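Local atomic coordinates of galactose-1-phosphate uridylyltransferase (Bacillus cereus, PDB entry 4QVU), a protein that is of unknown function but binds zinc, has a HIT-like fold and may act as a UDP-glucose:hexose-1-phosphate uridylyltransferase. Residues Lys150-Ile158 against Asn170-Glu181. Sequence-based numbering, arbitrary orientation.
Sequences KNEHIELNI and NIIIEDIGCIDE. With ZN (zinc ion), chain B.
His-153, Cys-178 and Glu-181 show how a zinc ion can fasten a β-hairpin to the helix that follows it. The carboxamide of Asn-151 shapes the turn before strand 154-158, its OD1 accepting from Ile-154 N in an Asx motif. Next comes His-153, whose ND1 binds zinc at 2.3 Å; Cys-178, the N-cap residue of the helix, sets SG at the edge of the ring, in its plane, and binds the metal through it at 2.4 Å. Glu-181 OE2 completes the trio at 2.0 Å, its carboxylate plane turned 62° from the imidazole.

Ile-154 extends toward the first turn of the helix: with CG1 anti to the backbone N (chi1 -163°), CD1 meets Ile-171 CG2 and the backbone carbonyl of Glu-181. Glu-155 pairs with Ile-172 through two antiparallel backbone bonds, while its OE1 takes a salt bridge from Lys-150 NZ (2.7 Å) and its OE2 accepts from Asn-157 ND2. Leu-156 lies alongside Ile-171, and Tyr-185 of helix 179-195 packs on both. Asn-157 OD1 receives a nearly straight bond from Asn-170 ND2 (2.9 Å, 172°); Asn-170 OD1 in turn accepts from Lys-218.

Zinc at one end and linked amides at the other thus bracket the hairpin; because its ligands come from the loop before one strand and from the start of the helix after the other, the metal cross-links the two, consistent with a structural role.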
ATOM      1  N   LYS A 150      21.782  -7.143  14.427  1.00 78.50           N
ATOM      2  CA  LYS A 150      21.565  -6.030  15.353  1.00 77.73           C
ATOM      3  C   LYS A 150      22.420  -6.180  16.605  1.00 84.17           C
ATOM      4  O   LYS A 150      22.549  -7.279  17.137  1.00 86.33           O
ATOM      5  CB  LYS A 150      20.079  -5.910  15.752  1.00 78.47           C
ATOM      6  CG  LYS A 150      19.756  -4.658  16.558  1.00 83.02           C
ATOM      7  CD  LYS A 150      18.270  -4.429  16.740  1.00 87.36           C
ATOM      8  CE  LYS A 150      17.980  -3.238  17.632  1.00 99.52           C
ATOM      9  NZ  LYS A 150      18.496  -1.949  17.085  1.00104.42           N
ATOM     10  N   ASN A 151      22.995  -5.055  17.061  1.00 80.26           N
ATOM     11  CA  ASN A 151      23.760  -4.902  18.296  1.00 82.96           C
ATOM     12  C   ASN A 151      23.585  -3.452  18.783  1.00 88.23           C
ATOM     13  O   ASN A 151      22.792  -2.706  18.200  1.00 85.28           O
ATOM     14  CB  ASN A 151      25.242  -5.300  18.131  1.00 82.86           C
ATOM     15  CG  ASN A 151      26.038  -4.577  17.071  1.00104.72           C
ATOM     16  OD1 ASN A 151      25.958  -3.362  16.892  1.00102.04           O
ATOM     17  ND2 ASN A 151      26.914  -5.303  16.408  1.00 95.95           N
ATOM     18  N   GLU A 152      24.304  -3.058  19.846  1.00 89.23           N
ATOM     19  CA  GLU A 152      24.259  -1.702  20.412  1.00 89.97           C
ATOM     20  C   GLU A 152      24.754  -0.627  19.414  1.00 92.78           C
ATOM     21  O   GLU A 152      24.266   0.502  19.462  1.00 91.67           O
ATOM     22  CB  GLU A 152      25.104  -1.616  21.700  1.00 94.83           C
ATOM     23  CG  GLU A 152      24.462  -2.234  22.928  1.00106.19           C
ATOM     24  CD  GLU A 152      25.224  -2.025  24.226  1.00143.38           C
ATOM     25  OE1 GLU A 152      26.429  -1.683  24.172  1.00146.66           O
ATOM     26  OE2 GLU A 152      24.621  -2.231  25.304  1.00143.27           O
ATOM     27  N   HIS A 153      25.717  -0.981  18.529  1.00 89.14           N
ATOM     28  CA  HIS A 153      26.337  -0.074  17.556  1.00 87.34           C
ATOM     29  C   HIS A 153      25.551   0.081  16.245  1.00 87.13           C
ATOM     30  O   HIS A 153      25.417   1.209  15.754  1.00 85.86           O
ATOM     31  CB  HIS A 153      27.741  -0.572  17.182  1.00 89.47           C
ATOM     32  CG  HIS A 153      28.686  -0.727  18.325  1.00 96.58           C
ATOM     33  ND1 HIS A 153      29.451   0.333  18.776  1.00 99.92           N
ATOM     34  CD2 HIS A 153      29.015  -1.834  19.028  1.00100.94           C
ATOM     35  CE1 HIS A 153      30.189  -0.150  19.759  1.00102.54           C
ATOM     36  NE2 HIS A 153      29.962  -1.450  19.946  1.00103.82           N
ATOM     37  N   ILE A 154      25.108  -1.048  15.642  1.00 80.88           N
ATOM     38  CA  ILE A 154      24.469  -1.053  14.324  1.00 76.85           C
ATOM     39  C   ILE A 154      23.264  -2.025  14.256  1.00 79.94           C
ATOM     40  O   ILE A 154      23.142  -2.960  15.055  1.00 81.42           O
ATOM     41  CB  ILE A 154      25.548  -1.431  13.255  1.00 78.82           C
ATOM     42  CG1 ILE A 154      25.120  -1.069  11.811  1.00 75.57           C
ATOM     43  CG2 ILE A 154      26.051  -2.883  13.407  1.00 80.92           C
ATOM     44  CD1 ILE A 154      26.219  -0.985  10.822  1.00 77.68           C
ATOM     45  N   GLU A 155      22.383  -1.766  13.270  1.00 73.86           N
ATOM     46  CA  GLU A 155      21.183  -2.530  12.946  1.00 71.88           C
ATOM     47  C   GLU A 155      21.026  -2.640  11.438  1.00 72.25           C
ATOM     48  O   GLU A 155      21.078  -1.629  10.735  1.00 69.45           O
ATOM     49  CB  GLU A 155      19.914  -1.890  13.565  1.00 72.41           C
ATOM     50  CG  GLU A 155      18.639  -2.643  13.207  1.00 77.42           C
ATOM     51  CD  GLU A 155      17.315  -2.009  13.586  1.00 91.61           C
ATOM     52  OE1 GLU A 155      17.173  -1.546  14.741  1.00 91.36           O
ATOM     53  OE2 GLU A 155      16.386  -2.067  12.750  1.00 77.73           O
ATOM     54  N   LEU A 156      20.797  -3.872  10.963  1.00 68.72           N
ATOM     55  CA  LEU A 156      20.506  -4.207   9.581  1.00 66.44           C
ATOM     56  C   LEU A 156      19.149  -4.881   9.537  1.00 69.95           C
ATOM     57  O   LEU A 156      18.943  -5.900  10.198  1.00 72.03           O
ATOM     58  CB  LEU A 156      21.608  -5.085   8.947  1.00 67.36           C
ATOM     59  CG  LEU A 156      21.291  -5.755   7.581  1.00 70.64           C
ATOM     60  CD1 LEU A 156      21.012  -4.744   6.472  1.00 68.69           C
ATOM     61  CD2 LEU A 156      22.412  -6.630   7.154  1.00 74.65           C
ATOM     62  N   ASN A 157      18.223  -4.314   8.770  1.00 64.14           N
ATOM     63  CA  ASN A 157      16.892  -4.889   8.640  1.00 62.63           C
ATOM     64  C   ASN A 157      16.434  -4.834   7.180  1.00 64.42           C
ATOM     65  O   ASN A 157      17.086  -4.203   6.350  1.00 61.55           O
ATOM     66  CB  ASN A 157      15.879  -4.169   9.565  1.00 61.60           C
ATOM     67  CG  ASN A 157      15.507  -2.749   9.179  1.00 75.97           C
ATOM     68  OD1 ASN A 157      14.993  -2.483   8.089  1.00 68.55           O
ATOM     69  ND2 ASN A 157      15.664  -1.814  10.109  1.00 65.71           N
ATOM     70  N   ILE A 158      15.296  -5.500   6.892  1.00 61.87           N
ATOM     71  CA  ILE A 158      14.591  -5.500   5.608  1.00 60.38           C
ATOM     72  C   ILE A 158      13.261  -4.798   5.845  1.00 65.50           C
ATOM     73  O   ILE A 158      12.537  -5.180   6.768  1.00 67.05           O
ATOM     74  CB  ILE A 158      14.413  -6.928   5.002  1.00 63.52           C
ATOM     75  CG1 ILE A 158      15.709  -7.764   5.107  1.00 64.72           C
ATOM     76  CG2 ILE A 158      13.894  -6.841   3.547  1.00 62.47           C
ATOM     77  CD1 ILE A 158      15.548  -9.219   4.867  1.00 65.51           C
ATOM     78  N   ASN A 170      17.872  -1.623   5.248  1.00 62.29           N
ATOM     79  CA  ASN A 170      18.164  -0.445   6.061  1.00 61.09           C
ATOM     80  C   ASN A 170      19.273  -0.760   7.033  1.00 66.64           C
ATOM     81  O   ASN A 170      19.181  -1.716   7.805  1.00 66.90           O
ATOM     82  CB  ASN A 170      16.909   0.028   6.793  1.00 55.89           C
ATOM     83  CG  ASN A 170      15.738   0.255   5.864  1.00 67.50           C
ATOM     84  OD1 ASN A 170      15.747   1.143   5.007  1.00 62.53           O
ATOM     85  ND2 ASN A 170      14.732  -0.588   5.975  1.00 52.50           N
ATOM     86  N   ILE A 171      20.348   0.028   6.955  1.00 63.72           N
ATOM     87  CA  ILE A 171      21.512  -0.080   7.823  1.00 64.89           C
ATOM     88  C   ILE A 171      21.529   1.190   8.668  1.00 71.18           C
ATOM     89  O   ILE A 171      21.685   2.284   8.120  1.00 70.45           O
ATOM     90  CB  ILE A 171      22.814  -0.309   7.020  1.00 67.77           C
ATOM     91  CG1 ILE A 171      22.632  -1.375   5.921  1.00 67.25           C
ATOM     92  CG2 ILE A 171      23.940  -0.661   7.965  1.00 70.09           C
ATOM     93  CD1 ILE A 171      23.776  -1.512   4.982  1.00 74.57           C
ATOM     94  N   ILE A 172      21.295   1.055   9.987  1.00 69.33           N
ATOM     95  CA  ILE A 172      21.198   2.201  10.905  1.00 69.15           C
ATOM     96  C   ILE A 172      22.313   2.161  11.960  1.00 74.83           C
ATOM     97  O   ILE A 172      22.547   1.116  12.564  1.00 74.35           O
ATOM     98  CB  ILE A 172      19.784   2.246  11.612  1.00 71.21           C
ATOM     99  CG1 ILE A 172      18.590   2.038  10.638  1.00 69.32           C
ATOM    100  CG2 ILE A 172      19.587   3.504  12.464  1.00 70.76           C
ATOM    101  CD1 ILE A 172      18.043   0.646  10.574  1.00 71.23           C
ATOM    102  N   ILE A 173      22.965   3.318  12.192  1.00 74.40           N
ATOM    103  CA  ILE A 173      23.947   3.561  13.266  1.00 77.34           C
ATOM    104  C   ILE A 173      23.405   4.737  14.087  1.00 84.44           C
ATOM    105  O   ILE A 173      22.733   5.609  13.537  1.00 81.67           O
ATOM    106  CB  ILE A 173      25.434   3.768  12.832  1.00 80.86           C
ATOM    107  CG1 ILE A 173      25.613   4.963  11.855  1.00 79.57           C
ATOM    108  CG2 ILE A 173      26.027   2.466  12.287  1.00 81.36           C
ATOM    109  CD1 ILE A 173      27.048   5.409  11.606  1.00 83.48           C
ATOM    110  N   GLU A 174      23.658   4.737  15.399  1.00 87.52           N
ATOM    111  CA  GLU A 174      23.149   5.774  16.298  1.00 89.95           C
ATOM    112  C   GLU A 174      24.254   6.783  16.650  1.00 96.46           C
ATOM    113  O   GLU A 174      23.941   7.901  17.066  1.00 97.45           O
ATOM    114  CB  GLU A 174      22.573   5.123  17.564  1.00 93.61           C
ATOM    115  CG  GLU A 174      21.458   5.922  18.215  1.00109.47           C
ATOM    116  CD  GLU A 174      20.617   5.110  19.182  1.00139.09           C
ATOM    117  OE1 GLU A 174      19.800   4.286  18.708  1.00128.95           O
ATOM    118  OE2 GLU A 174      20.759   5.312  20.410  1.00139.98           O
ATOM    119  N   ASP A 175      25.532   6.396  16.457  1.00 94.05           N
ATOM    120  CA  ASP A 175      26.709   7.239  16.708  1.00 95.68           C
ATOM    121  C   ASP A 175      27.613   7.264  15.463  1.00 98.55           C
ATOM    122  O   ASP A 175      27.770   6.242  14.794  1.00 96.45           O
ATOM    123  CB  ASP A 175      27.482   6.731  17.935  1.00100.69           C
ATOM    124  CG  ASP A 175      28.657   7.594  18.344  1.00116.73           C
ATOM    125  OD1 ASP A 175      28.427   8.657  18.962  1.00119.96           O
ATOM    126  OD2 ASP A 175      29.808   7.182  18.098  1.00123.70           O
ATOM    127  N   ILE A 176      28.223   8.434  15.180  1.00 96.25           N
ATOM    128  CA  ILE A 176      29.121   8.681  14.039  1.00 95.07           C
ATOM    129  C   ILE A 176      30.391   7.788  14.131  1.00 97.21           C
ATOM    130  O   ILE A 176      30.952   7.451  13.094  1.00 95.24           O
ATOM    131  CB  ILE A 176      29.519  10.186  13.928  1.00 99.60           C
ATOM    132  CG1 ILE A 176      28.369  11.127  14.390  1.00100.78           C
ATOM    133  CG2 ILE A 176      29.984  10.523  12.494  1.00 98.71           C
ATOM    134  CD1 ILE A 176      28.794  12.567  14.799  1.00112.93           C
ATOM    135  N   GLY A 177      30.804   7.406  15.347  1.00 94.53           N
ATOM    136  CA  GLY A 177      31.957   6.533  15.581  1.00 95.31           C
ATOM    137  C   GLY A 177      31.833   5.125  15.013  1.00 97.26           C
ATOM    138  O   GLY A 177      32.847   4.439  14.849  1.00 97.43           O
ATOM    139  N   CYS A 178      30.585   4.691  14.679  1.00 91.18           N
ATOM    140  CA  CYS A 178      30.257   3.372  14.114  1.00 89.86           C
ATOM    141  C   CYS A 178      30.228   3.417  12.568  1.00 88.89           C
ATOM    142  O   CYS A 178      29.653   2.520  11.943  1.00 86.56           O
ATOM    143  CB  CYS A 178      28.917   2.885  14.659  1.00 90.22           C
ATOM    144  SG  CYS A 178      28.736   3.043  16.452  1.00 97.51           S
ATOM    145  N   ILE A 179      30.855   4.442  11.962  1.00 83.75           N
ATOM    146  CA  ILE A 179      30.890   4.670  10.518  1.00 81.73           C
ATOM    147  C   ILE A 179      31.640   3.517   9.783  1.00 86.27           C
ATOM    148  O   ILE A 179      31.218   3.147   8.683  1.00 84.63           O
ATOM    149  CB  ILE A 179      31.504   6.062  10.196  1.00 85.23           C
ATOM    150  CG1 ILE A 179      31.308   6.445   8.714  1.00 83.84           C
ATOM    151  CG2 ILE A 179      32.968   6.242  10.720  1.00 88.06           C
ATOM    152  CD1 ILE A 179      31.417   7.893   8.423  1.00 92.82           C
ATOM    153  N   ASP A 180      32.699   2.934  10.391  1.00 84.76           N
ATOM    154  CA  ASP A 180      33.439   1.823   9.785  1.00 85.44           C
ATOM    155  C   ASP A 180      32.595   0.536   9.794  1.00 88.24           C
ATOM    156  O   ASP A 180      32.770  -0.319   8.923  1.00 87.21           O
ATOM    157  CB  ASP A 180      34.772   1.600  10.500  1.00 90.79           C
ATOM    158  CG  ASP A 180      35.791   2.715  10.314  1.00106.09           C
ATOM    159  OD1 ASP A 180      35.659   3.489   9.334  1.00105.46           O
ATOM    160  OD2 ASP A 180      36.765   2.765  11.100  1.00115.01           O
ATOM    161  N   GLU A 181      31.664   0.417  10.757  1.00 84.66           N
ATOM    162  CA  GLU A 181      30.754  -0.721  10.847  1.00 83.91           C
ATOM    163  C   GLU A 181      29.707  -0.605   9.759  1.00 84.91           C
ATOM    164  O   GLU A 181      29.365  -1.612   9.150  1.00 84.35           O
ATOM    165  CB  GLU A 181      30.106  -0.818  12.235  1.00 86.33           C
ATOM    166  CG  GLU A 181      31.099  -1.102  13.346  1.00100.84           C
ATOM    167  CD  GLU A 181      30.487  -1.171  14.728  1.00128.14           C
ATOM    168  OE1 GLU A 181      29.858  -2.204  15.053  1.00131.27           O
ATOM    169  OE2 GLU A 181      30.671  -0.202  15.500  1.00122.98           O
TER
HETATM  170 ZN    ZN B 300      30.270   1.250  16.841  1.00117.86          ZN